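Local coordinates for Lin2891 protein (Listeria innocua, PDB 3DB0) that probably acts as an FMN-dependent pyridoxamine 5'-phosphate oxidase, or as a related flavin-binding protein, at residues 12-17 / 66-71; 77-82 / 122-127. All coordinates share one frame; numbering follows the deposited sequence.

Contact 1: residues 12-17 / 66-71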
loop_
_atom_site.group_PDB
_atom_site.type_symbol
_atom_site.label_atom_id
_atom_site.label_comp_id
_atom_site.label_asym_id
_atom_site.label_seq_id
_atom_site.Cartn_x
_atom_site.Cartn_y
_atom_site.Cartn_z
ATOM N N ALA B 12 -8.664 10.467 8.616
ATOM C CA ALA B 12 -7.214 10.540 8.427
ATOM C C ALA B 12 -6.663 9.113 8.357
ATOM O O ALA B 12 -5.854 8.774 7.484
ATOM C CB ALA B 12 -6.538 11.365 9.578
ATOM N N ILE B 13 -7.171 8.246 9.230
ATOM C CA ILE B 13 -6.678 6.880 9.270
ATOM C C ILE B 13 -7.112 6.150 7.955
ATOM O O ILE B 13 -6.320 5.419 7.334
ATOM C CB ILE B 13 -7.179 6.138 10.503
ATOM C CG1 ILE B 13 -6.601 6.711 11.813
ATOM C CG2 ILE B 13 -6.804 4.670 10.385
ATOM C CD1 ILE B 13 -7.197 6.106 13.081
ATOM N N LEU B 14 -8.350 6.406 7.521
ATOM C CA LEU B 14 -8.861 5.817 6.268
ATOM C C LEU B 14 -8.110 6.375 5.058
ATOM O O LEU B 14 -7.918 5.677 4.085
ATOM C CB LEU B 14 -10.376 6.079 6.069
ATOM C CG LEU B 14 -11.323 5.394 7.063
ATOM C CD1 LEU B 14 -12.782 5.770 6.852
ATOM C CD2 LEU B 14 -11.097 3.834 7.004
ATOM N N GLU B 15 -7.685 7.632 5.117
ATOM C CA GLU B 15 -7.029 8.212 3.958
ATOM C C GLU B 15 -5.647 7.646 3.764
ATOM O O GLU B 15 -5.166 7.525 2.632
ATOM C CB GLU B 15 -6.987 9.747 4.064
ATOM C CG GLU B 15 -8.374 10.359 4.161
ATOM C CD GLU B 15 -8.364 11.821 4.469
ATOM O OE1 GLU B 15 -7.325 12.311 4.959
ATOM O OE2 GLU B 15 -9.416 12.475 4.263
ATOM N N GLN B 16 -5.050 7.222 4.868
ATOM C CA GLN B 16 -3.693 6.731 4.869
ATOM C C GLN B 16 -3.559 5.246 4.796
ATOM O O GLN B 16 -2.461 4.747 4.723
ATOM C CB GLN B 16 -3.000 7.275 6.100
ATOM C CG GLN B 16 -3.014 8.796 6.078
ATOM C CD GLN B 16 -3.005 9.402 7.459
ATOM O OE1 GLN B 16 -2.687 8.725 8.436
ATOM N NE2 GLN B 16 -3.391 10.679 7.555
ATOM N N HIS B 17 -4.679 4.520 4.793
ATOM C CA HIS B 17 -4.620 3.051 4.727
ATOM C C HIS B 17 -5.666 2.471 3.780
ATOM O O HIS B 17 -6.834 2.796 3.847
ATOM C CB HIS B 17 -4.823 2.414 6.112
ATOM C CG HIS B 17 -3.844 2.883 7.125
ATOM N ND1 HIS B 17 -4.002 4.061 7.824
ATOM C CD2 HIS B 17 -2.666 2.364 7.522
ATOM C CE1 HIS B 17 -2.965 4.233 8.621
ATOM N NE2 HIS B 17 -2.138 3.222 8.453
ATOM N N VAL B 66 -14.356 -4.627 10.575
ATOM C CA VAL B 66 -13.087 -4.243 9.889
ATOM C C VAL B 66 -12.077 -3.604 10.855
ATOM O O VAL B 66 -12.435 -2.778 11.679
ATOM C CB VAL B 66 -13.342 -3.257 8.729
ATOM C CG1 VAL B 66 -12.020 -2.896 7.985
ATOM C CG2 VAL B 66 -14.342 -3.864 7.762
ATOM N N LEU B 67 -10.844 -4.064 10.766
ATOM C CA LEU B 67 -9.730 -3.489 11.476
ATOM C C LEU B 67 -8.852 -2.892 10.390
ATOM O O LEU B 67 -8.500 -3.555 9.400
ATOM C CB LEU B 67 -8.913 -4.508 12.267
ATOM C CG LEU B 67 -9.589 -5.197 13.465
ATOM C CD1 LEU B 67 -8.577 -6.114 14.147
ATOM C CD2 LEU B 67 -9.995 -4.136 14.388
ATOM N N ILE B 68 -8.532 -1.625 10.594
ATOM C CA ILE B 68 -7.741 -0.877 9.642
ATOM C C ILE B 68 -6.942 0.190 10.312
ATOM O O ILE B 68 -7.403 0.876 11.211
ATOM C CB ILE B 68 -8.619 -0.305 8.439
ATOM C CG1 ILE B 68 -7.756 0.466 7.390
ATOM C CG2 ILE B 68 -9.735 0.624 8.927
ATOM C CD1 ILE B 68 -8.363 0.433 6.012
ATOM N N GLY B 69 -5.669 0.276 9.910
ATOM C CA GLY B 69 -4.798 1.349 10.363
ATOM C C GLY B 69 -3.642 0.968 11.270
ATOM O O GLY B 69 -2.813 1.797 11.574
ATOM N N TYR B 70 -3.538 -0.311 11.604
ATOM C CA TYR B 70 -2.497 -0.798 12.488
ATOM C C TYR B 70 -1.158 -0.989 11.721
ATOM O O TYR B 70 -0.964 -1.958 11.003
ATOM C CB TYR B 70 -2.980 -2.058 13.216
ATOM C CG TYR B 70 -2.001 -2.610 14.203
ATOM C CD1 TYR B 70 -2.131 -2.354 15.551
ATOM C CD2 TYR B 70 -0.877 -3.325 13.764
ATOM C CE1 TYR B 70 -1.200 -2.805 16.460
ATOM C CE2 TYR B 70 0.070 -3.788 14.665
ATOM C CZ TYR B 70 -0.111 -3.523 16.018
ATOM O OH TYR B 70 0.799 -3.995 16.917
ATOM N N ASP B 71 -0.253 -0.034 11.893
ATOM C CA ASP B 71 1.061 -0.012 11.223
ATOM C C ASP B 71 2.163 -0.608 12.105
ATOM O O ASP B 71 3.041 -1.334 11.639
ATOM C CB ASP B 71 1.454 1.430 10.906
ATOM C CG ASP B 71 0.529 2.071 9.923
ATOM O OD1 ASP B 71 0.082 1.347 9.046
ATOM O OD2 ASP B 71 0.242 3.276 10.037
#

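Contact 2: residues 77-82 / 122-127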
loop_
_atom_site.group_PDB
_atom_site.type_symbol
_atom_site.label_atom_id
_atom_site.label_comp_id
_atom_site.label_asym_id
_atom_site.label_seq_id
_atom_site.Cartn_x
_atom_site.Cartn_y
_atom_site.Cartn_z
ATOM N N PHE B 77 -5.665 3.037 15.515
ATOM C CA PHE B 77 -6.320 2.346 14.420
ATOM C C PHE B 77 -7.800 2.273 14.671
ATOM O O PHE B 77 -8.286 2.728 15.700
ATOM C CB PHE B 77 -5.711 0.967 14.158
ATOM C CG PHE B 77 -5.831 0.029 15.291
ATOM C CD1 PHE B 77 -4.914 0.071 16.331
ATOM C CD2 PHE B 77 -6.884 -0.888 15.344
ATOM C CE1 PHE B 77 -5.045 -0.785 17.410
ATOM C CE2 PHE B 77 -7.015 -1.729 16.419
ATOM C CZ PHE B 77 -6.085 -1.688 17.448
ATOM N N LEU B 78 -8.509 1.714 13.703
ATOM C CA LEU B 78 -9.937 1.648 13.758
ATOM C C LEU B 78 -10.481 0.251 13.839
ATOM O O LEU B 78 -9.998 -0.676 13.177
ATOM C CB LEU B 78 -10.546 2.297 12.482
ATOM C CG LEU B 78 -10.234 3.768 12.194
ATOM C CD1 LEU B 78 -10.760 4.150 10.738
ATOM C CD2 LEU B 78 -10.800 4.611 13.320
ATOM N N GLU B 79 -11.509 0.142 14.678
ATOM C CA GLU B 79 -12.350 -1.040 14.716
ATOM C C GLU B 79 -13.734 -0.580 14.235
ATOM O O GLU B 79 -14.374 0.279 14.837
ATOM C CB GLU B 79 -12.405 -1.660 16.112
ATOM C CG GLU B 79 -13.449 -2.697 16.139
ATOM C CD GLU B 79 -13.707 -3.328 17.505
ATOM O OE1 GLU B 79 -12.954 -3.128 18.472
ATOM O OE2 GLU B 79 -14.707 -4.052 17.588
ATOM N N ILE B 80 -14.172 -1.124 13.111
ATOM C CA ILE B 80 -15.428 -0.763 12.474
ATOM C C ILE B 80 -16.405 -1.966 12.403
ATOM O O ILE B 80 -16.104 -2.981 11.791
ATOM C CB ILE B 80 -15.156 -0.316 11.026
ATOM C CG1 ILE B 80 -14.217 0.886 10.999
ATOM C CG2 ILE B 80 -16.464 -0.013 10.281
ATOM C CD1 ILE B 80 -13.743 1.322 9.641
ATOM N N ASN B 81 -17.577 -1.847 13.021
ATOM C CA ASN B 81 -18.600 -2.911 12.962
ATOM C C ASN B 81 -19.655 -2.331 12.100
ATOM O O ASN B 81 -20.091 -1.192 12.311
ATOM C CB ASN B 81 -19.120 -3.265 14.345
ATOM C CG ASN B 81 -18.012 -3.847 15.248
ATOM O OD1 ASN B 81 -17.499 -3.161 16.125
ATOM N ND2 ASN B 81 -17.597 -5.058 14.973
ATOM N N GLY B 82 -19.994 -3.083 11.056
ATOM C CA GLY B 82 -20.905 -2.588 10.049
ATOM C C GLY B 82 -21.709 -3.641 9.339
ATOM O O GLY B 82 -21.635 -4.806 9.642
ATOM N N GLN B 122 -20.794 1.285 14.014
ATOM C CA GLN B 122 -19.956 1.701 15.137
ATOM C C GLN B 122 -18.519 1.777 14.696
ATOM O O GLN B 122 -18.030 0.863 14.034
ATOM C CB GLN B 122 -20.103 0.666 16.228
ATOM C CG GLN B 122 -21.538 0.666 16.747
ATOM C CD GLN B 122 -22.211 -0.717 16.865
ATOM O OE1 GLN B 122 -21.656 -1.762 16.454
ATOM N NE2 GLN B 122 -23.457 -0.707 17.377
ATOM N N ILE B 123 -17.838 2.857 15.074
ATOM C CA ILE B 123 -16.409 3.008 14.808
ATOM C C ILE B 123 -15.704 3.422 16.038
ATOM O O ILE B 123 -16.062 4.439 16.610
ATOM C CB ILE B 123 -16.081 4.058 13.738
ATOM C CG1 ILE B 123 -16.932 3.854 12.470
ATOM C CG2 ILE B 123 -14.622 3.975 13.436
ATOM C CD1 ILE B 123 -16.634 4.801 11.366
ATOM N N ARG B 124 -14.727 2.600 16.459
ATOM C CA ARG B 124 -13.928 2.881 17.620
ATOM C C ARG B 124 -12.497 3.113 17.192
ATOM O O ARG B 124 -11.966 2.375 16.327
ATOM C CB ARG B 124 -13.919 1.710 18.567
ATOM C CG ARG B 124 -15.205 1.461 19.265
ATOM C CD ARG B 124 -14.891 0.763 20.571
ATOM N NE ARG B 124 -14.498 -0.609 20.337
ATOM C CZ ARG B 124 -13.840 -1.351 21.218
ATOM N NH1 ARG B 124 -13.472 -0.829 22.394
ATOM N NH2 ARG B 124 -13.531 -2.611 20.907
ATOM N N ILE B 125 -11.902 4.175 17.726
ATOM C CA ILE B 125 -10.479 4.419 17.511
ATOM C C ILE B 125 -9.825 3.806 18.703
ATOM O O ILE B 125 -10.077 4.193 19.856
ATOM C CB ILE B 125 -10.036 5.895 17.432
ATOM C CG1 ILE B 125 -10.693 6.658 16.302
ATOM C CG2 ILE B 125 -8.530 6.005 17.095
ATOM C CD1 ILE B 125 -10.247 8.167 16.314
ATOM N N LEU B 126 -8.960 2.861 18.405
ATOM C CA LEU B 126 -8.215 2.153 19.399
ATOM C C LEU B 126 -6.759 2.569 19.384
ATOM O O LEU B 126 -6.243 3.038 18.354
ATOM C CB LEU B 126 -8.366 0.649 19.129
ATOM C CG LEU B 126 -9.782 0.078 19.185
ATOM C CD1 LEU B 126 -9.766 -1.422 18.843
ATOM C CD2 LEU B 126 -10.441 0.328 20.542
ATOM N N ASN B 127 -6.120 2.409 20.553
ATOM C CA ASN B 127 -4.707 2.717 20.762
ATOM C C ASN B 127 -4.411 4.186 20.441
ATOM O O ASN B 127 -3.353 4.538 19.891
ATOM C CB ASN B 127 -3.807 1.763 19.948
ATOM C CG ASN B 127 -2.375 1.686 20.479
ATOM O OD1 ASN B 127 -2.145 1.770 21.682
ATOM N ND2 ASN B 127 -1.413 1.495 19.588
#

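Contact 1: residues 12-17 / 66-71
H17 and G69 meet where the end of helix 6-16, with H17 just beyond it, packs on the end of strand 63-68 and the G69-D71 turn that follows, against the antiparallel barrel of the pyridoxamine 5'-phosphate oxidase family. A CH-pi contact centres it: G69 CA sits 3.6 Å from the centroid of the H17 ring and only 4° off its normal, so the glycine covers the middle of one face. At this place a CB would collide with I13 CG2, and the backbone angles of G69 would also press it against the carbonyl oxygen of I68, so glycine fits here on both counts.

Both ring nitrogens donate, which is consistent with a protonated imidazole near a carboxylate. H17 ND1 reaches back to I13 O at 2.7 Å, in the ring plane and on a carbonyl lone pair, and this fixes the rotation of the ring. Toward the strand the contact is apolar: H17 CB touches I68 CG1 at 3.7 Å, and L14 CD2 meets I68 CG2 at 4.0 Å, the two side chains crossing at about a right angle. L14 and I68 also rest on L78 of strand 77-86.

D71 meets the histidine tip to tip, the ring and carboxylate planes 25° apart. H17 NE2 donates to the syn side of D71 OD2 at 2.9 Å (N-H...O 165°), with a weak second branch to D71 OD1 at 3.0 Å.

Contact 2: residues 77-82 / 122-127
F77-N81 and L126-Q122 pair as antiparallel strands, their axes 4.6 Å apart at closest and their directions 156° from one another, with hydrogen-bonded pairs at F77-L126, E79-R124 and N81-Q122. Their parent strands, 77-86 and 113-126, are neighbours in the closed six-stranded antiparallel barrel, the fold expected of this FMN-binding family. The central pair is nearly straight: E79 N to R124 O is 2.8 Å with an N-H...O angle of 174°. In the non-hydrogen-bonded pairs L78-I125 and I80-I123, CA-H groups lean on carbonyl oxygens of the facing strand.

One face of the sheet carries aliphatic side chains. L78 CD2 lies 3.6 Å from I125 CG1, the two chains side by side, and also reaches I123 CG2, which in turn touches I80 CG1.

The other face mixes aromatic and charged groups. L126 CB lies over one face of the F77 ring, 3.9 Å from its centroid and offset toward the rim. Beside it, E79 extends from a CG anti to the backbone N and runs alongside R124. The salt bridge joins E79 OE1 to R124 NH2 at 2.6 Å, but obliquely, with the carboxylate and guanidinium planes 70° apart. L126 CD1 packs 3.6 Å from the same E79 OE1.

L78 and I125 face helix 6-16, touching I10 and L6 respectively, while strand 63-68 flanks the far edge of 77-82. On the E79 face the second subunit comes in, its Y34 meeting the F77 ring edge-to-face.

Strand 77-86 joins the two contacts through its backbone bonds to strand 63-68 (I68 O to L78 N, V66 N to I80 O), and their centres lie about 10 Å apart. Helix 6-16 reaches both contacts. Contact 1 is the more buried, with four of its six touching residues buried, yet covers 279 Å² against 603 Å² in contact 2, where exposed residues of 122-127 take part. The chemistry follows: contact 1 relies on side chains, chiefly the H17 ring, set against a glycine backbone and a carboxylate, whereas contact 2 is held chiefly by main-chain bonds within the barrel sheet. Both also touch the second subunit.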